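PDB 3R3R: ferripyochelin binding protein from Salmonella enterica subsp. enterica serovar Typhimurium, which binds zinc on a left-handed beta-helix of the gamma-class carbonic anhydrase family, although its physiological reaction and any ferripyochelin binding are not established. Local coordinates for residues N169-V172 with K173-D176; E160-G163 with L164-A168. All blocks are in the same frame, centred on the assembly; numbering follows the deposited sequence.

Contact 1. Residues N169-V172 with K173-D176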
loop_
_atom_site.group_PDB
_atom_site.type_symbol
_atom_site.label_atom_id
_atom_site.label_comp_id
_atom_site.label_asym_id
_atom_site.label_seq_id
_atom_site.Cartn_x
_atom_site.Cartn_y
_atom_site.Cartn_z
ATOM N N ASN A 169 11.699 8.537 -0.702
ATOM C CA ASN A 169 12.574 9.319 0.178
ATOM C C ASN A 169 11.862 10.569 0.718
ATOM O O ASN A 169 11.949 10.885 1.913
ATOM C CB ASN A 169 13.848 9.757 -0.552
ATOM C CG ASN A 169 14.767 8.598 -0.930
ATOM O OD1 ASN A 169 14.583 7.454 -0.513
ATOM N ND2 ASN A 169 15.777 8.910 -1.724
ATOM N N ASN A 170 11.171 11.284 -0.171
ATOM C CA ASN A 170 10.447 12.483 0.221
ATOM C C ASN A 170 9.412 12.149 1.279
ATOM O O ASN A 170 9.280 12.852 2.280
ATOM C CB ASN A 170 9.741 13.128 -0.978
ATOM C CG ASN A 170 10.705 13.788 -1.936
ATOM O OD1 ASN A 170 11.822 14.132 -1.555
ATOM N ND2 ASN A 170 10.273 13.987 -3.182
ATOM N N TYR A 171 8.666 11.069 1.051
ATOM C CA TYR A 171 7.603 10.703 1.982
ATOM C C TYR A 171 8.125 10.230 3.339
ATOM O O TYR A 171 7.469 10.443 4.354
ATOM C CB TYR A 171 6.599 9.712 1.356
ATOM C CG TYR A 171 5.357 10.444 0.884
ATOM C CD1 TYR A 171 4.312 10.697 1.768
ATOM C CD2 TYR A 171 5.252 10.938 -0.412
ATOM C CE1 TYR A 171 3.188 11.407 1.383
ATOM C CE2 TYR A 171 4.121 11.663 -0.812
ATOM C CZ TYR A 171 3.098 11.883 0.096
ATOM O OH TYR A 171 1.957 12.571 -0.260
ATOM N N VAL A 172 9.305 9.621 3.382
ATOM C CA VAL A 172 9.908 9.317 4.678
ATOM C C VAL A 172 10.251 10.629 5.408
ATOM O O VAL A 172 9.959 10.795 6.595
ATOM C CB VAL A 172 11.172 8.436 4.529
ATOM C CG1 VAL A 172 11.978 8.411 5.838
ATOM C CG2 VAL A 172 10.768 7.025 4.106
ATOM N N LYS A 173 10.846 11.582 4.695
ATOM C CA LYS A 173 11.155 12.879 5.290
ATOM C C LYS A 173 9.885 13.564 5.813
ATOM O O LYS A 173 9.866 14.101 6.932
ATOM C CB LYS A 173 11.870 13.785 4.280
ATOM C CG LYS A 173 13.238 13.286 3.822
ATOM C CD LYS A 173 13.916 14.316 2.923
ATOM C CE LYS A 173 15.150 13.738 2.253
ATOM N NZ LYS A 173 14.776 12.653 1.307
ATOM N N TRP A 174 8.829 13.550 5.007
ATOM C CA TRP A 174 7.611 14.241 5.386
ATOM C C TRP A 174 6.939 13.572 6.577
ATOM O O TRP A 174 6.492 14.261 7.489
ATOM C CB TRP A 174 6.673 14.414 4.181
ATOM C CG TRP A 174 7.293 15.293 3.094
ATOM C CD1 TRP A 174 8.197 16.320 3.271
ATOM C CD2 TRP A 174 7.102 15.180 1.678
ATOM N NE1 TRP A 174 8.554 16.843 2.056
ATOM C CE2 TRP A 174 7.895 16.165 1.064
ATOM C CE3 TRP A 174 6.326 14.346 0.870
ATOM C CZ2 TRP A 174 7.919 16.350 -0.315
ATOM C CZ3 TRP A 174 6.367 14.523 -0.500
ATOM C CH2 TRP A 174 7.163 15.510 -1.078
ATOM N N LYS A 175 6.867 12.243 6.607
ATOM C CA LYS A 175 6.325 11.621 7.815
ATOM C C LYS A 175 7.192 11.942 9.044
ATOM O O LYS A 175 6.661 12.178 10.123
ATOM C CB LYS A 175 6.014 10.132 7.649
ATOM C CG LYS A 175 7.180 9.242 7.436
ATOM C CD LYS A 175 7.758 8.704 8.729
ATOM C CE LYS A 175 8.923 7.820 8.375
ATOM N NZ LYS A 175 9.782 7.538 9.545
ATOM N N ASP A 176 8.511 12.025 8.878
ATOM C CA ASP A 176 9.364 12.432 9.988
ATOM C C ASP A 176 9.088 13.862 10.476
ATOM O O ASP A 176 9.202 14.149 11.666
ATOM C CB ASP A 176 10.834 12.220 9.627
ATOM C CG ASP A 176 11.243 10.757 9.697
ATOM O OD1 ASP A 176 10.590 9.983 10.432
ATOM O OD2 ASP A 176 12.230 10.379 9.035
HETATM O O HOH W 1 14.298 10.046 3.167
HETATM O O HOH W 2 14.480 13.625 -1.382
#
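Lys173 reaches back over one helical turn to Asn169, and the two show how a single carbonyl may gather more than its helical donor. Asn169 O accepts the regular bond from Lys173 N at 3.1 Å. The lysine side chain was modelled in two conformers; in the one described, NZ adds a weak bond to Asn169 O at 3.4 Å. Here the chain runs out straight and then bends at its last torsion (chi4 66°), which folds NZ back over the turn. In this same conformer one water links NZ to Asn169 O and another links NZ to Asn170 OD1, so the network around the ammonium is tentative.

Next comes Trp174, whose N bonds to Asn170 O at 2.9 Å. That oxygen also sits over one face of the indole, offset toward its rim, and the indole lies alongside the Asn170 side chain. Asn170 CB forms a CH-pi contact, 3.6 Å from the centroid of the Trp174 six-membered ring and close to its normal. Trp174 also turns an edge toward the face of Tyr171, a T-shaped pair with planes at 77° and Tyr171 CE2 3.6 Å from Trp174 CZ3.

Lys175 N bonds to Tyr171 O, while the aliphatic part of its side chain passes the Val172 carbonyl, with CG 3.3 Å from Val172 O. Its NZ makes a salt bridge to Asp176 OD1 at 2.7 Å, approaching from above the carboxylate plane. Asp176 N closes the series on Val172 O.

All these residues belong to helix 158-182, which lies along the flank of the beta-helix. Lys175 NZ is anchored there by a salt bridge to Asp39 and a hydrogen bond to Arg21 O, and Tyr171 packs edge-to-face with Trp43, between strands 41-42 and 47-50.

Contact 2. Residues E160-G163 with L164-A168; sequences ERSG and LQYSA
The Tyr166 ring carries Ser162 O over one face, 3.4 Å above the plane and displaced toward the rim, while Gly163 CA approaches it obliquely. With CG anti to its own carbonyl carbon (chi1 -64°), the ring is laid back along the preceding turn. Ser162 OG comes within 2.8 Å of Tyr166 CZ; both side chains were modelled in two conformers, so this very short approach is doubtful.

The same Ser162 O accepts the regular helical bond from Tyr166 N, and Ser167 N bonds to Gly163 O at 2.9 Å.

These residues form early turns of helix 158-182, the C-terminal helix that follows strand 151-155, which turns back antiparallel on 143-146, and packs along the side of the left-handed beta-helix. Leu164 is buried: its side chain and that of Glu160 rest on Met126 of strand 125-127. Glu160 also forms a salt bridge to Arg154, and Ser167 OG a hydrogen bond to Thr91.

The backbone is less regular at Leu164. Its N shares its hydrogen between a weak bond to Glu160 O at 3.1 Å, four residues back as in an alpha-helix, and a bond to Arg161 O at 3.2 Å, three residues back as in a 3-10 turn and met from well above the carbonyl plane. Gln165 N stands 3.9 Å from Arg161 O.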
loop_
_atom_site.group_PDB
_atom_site.type_symbol
_atom_site.label_atom_id
_atom_site.label_comp_id
_atom_site.label_asym_id
_atom_site.label_seq_id
_atom_site.Cartn_x
_atom_site.Cartn_y
_atom_site.Cartn_z
ATOM N N GLU A 160 12.555 8.909 -14.520
ATOM C CA GLU A 160 11.379 8.355 -13.850
ATOM C C GLU A 160 11.751 7.221 -12.921
ATOM O O GLU A 160 11.208 7.106 -11.825
ATOM C CB GLU A 160 10.353 7.873 -14.862
ATOM C CG GLU A 160 9.668 9.026 -15.581
ATOM C CD GLU A 160 8.884 8.595 -16.800
ATOM O OE1 GLU A 160 9.200 7.532 -17.386
ATOM O OE2 GLU A 160 7.950 9.334 -17.180
ATOM N N ARG A 161 12.685 6.388 -13.360
ATOM C CA ARG A 161 13.149 5.297 -12.526
ATOM C C ARG A 161 13.727 5.864 -11.220
ATOM O O ARG A 161 13.354 5.450 -10.121
ATOM C CB ARG A 161 14.155 4.439 -13.304
ATOM C CG ARG A 161 14.785 3.307 -12.517
ATOM C CD ARG A 161 15.792 2.521 -13.369
ATOM N NE ARG A 161 15.179 1.882 -14.533
ATOM C CZ ARG A 161 14.672 0.650 -14.522
ATOM N NH1 ARG A 161 14.724 -0.091 -13.414
ATOM N NH2 ARG A 161 14.113 0.156 -15.624
ATOM N N SER A 162 14.605 6.851 -11.324
ATOM C CA SER A 162 15.146 7.492 -10.138
ATOM C C SER A 162 14.038 8.162 -9.316
ATOM O O SER A 162 14.086 8.184 -8.076
ATOM C CB SER A 162 16.203 8.518 -10.537
ATOM O OG SER A 162 16.780 9.086 -9.383
ATOM N N GLY A 163 13.044 8.713 -10.005
ATOM C CA GLY A 163 11.941 9.399 -9.348
ATOM C C GLY A 163 11.146 8.498 -8.420
ATOM O O GLY A 163 10.544 8.988 -7.465
ATOM N N LEU A 164 11.113 7.197 -8.697
ATOM C CA LEU A 164 10.425 6.266 -7.807
ATOM C C LEU A 164 11.076 6.278 -6.423
ATOM O O LEU A 164 10.395 6.302 -5.390
ATOM C CB LEU A 164 10.471 4.861 -8.385
ATOM C CG LEU A 164 9.764 4.729 -9.733
ATOM C CD1 LEU A 164 10.026 3.350 -10.276
ATOM C CD2 LEU A 164 8.248 4.953 -9.638
ATOM N N GLN A 165 12.405 6.263 -6.403
ATOM C CA GLN A 165 13.120 6.312 -5.135
ATOM C C GLN A 165 12.982 7.677 -4.452
ATOM O O GLN A 165 12.806 7.758 -3.232
ATOM C CB GLN A 165 14.594 5.973 -5.352
ATOM C CG GLN A 165 15.376 5.846 -4.048
ATOM C CD GLN A 165 14.919 4.660 -3.208
ATOM O OE1 GLN A 165 14.869 3.528 -3.692
ATOM N NE2 GLN A 165 14.574 4.914 -1.950
ATOM N N TYR A 166 13.072 8.739 -5.250
ATOM C CA TYR A 166 12.917 10.099 -4.737
ATOM C C TYR A 166 11.563 10.278 -4.045
ATOM O O TYR A 166 11.495 10.866 -2.965
ATOM C CB TYR A 166 13.103 11.135 -5.851
ATOM C CG TYR A 166 14.489 11.144 -6.458
ATOM C CD1 TYR A 166 15.582 10.664 -5.749
ATOM C CD2 TYR A 166 14.704 11.628 -7.742
ATOM C CE1 TYR A 166 16.853 10.673 -6.300
ATOM C CE2 TYR A 166 15.968 11.637 -8.302
ATOM C CZ TYR A 166 17.043 11.158 -7.575
ATOM O OH TYR A 166 18.313 11.161 -8.120
ATOM N N SER A 167 10.499 9.749 -4.639
ATOM C CA SER A 167 9.174 9.828 -4.036
ATOM C C SER A 167 9.156 9.170 -2.647
ATOM O O SER A 167 8.679 9.749 -1.669
ATOM C CB SER A 167 8.161 9.141 -4.950
ATOM O OG SER A 167 6.874 9.125 -4.365
ATOM N N ALA A 168 9.689 7.956 -2.559
ATOM C CA ALA A 168 9.712 7.257 -1.283
ATOM C C ALA A 168 10.540 8.045 -0.266
ATOM O O ALA A 168 10.143 8.207 0.908
ATOM C CB ALA A 168 10.273 5.844 -1.453
#

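Contacts 1 and 2 are successive portions of one helix, 158-182, with centres about 13 Å apart, and 160-168 ends where 169-176 begins. A hydrogen bond between Gln165 NE2 and Asn169 OD1 ties their side chains together across that boundary. Each centre lies about 16 Å from the centre of the chain, on the same side of it. Contact 2 reaches strand 125-127 and Thr91, while contact 1 leans mainly on earlier elements around Asp39 and Trp43 but also touches His94 through Tyr171. Both lie away from the zinc site, where His70 and His99 bind the metal.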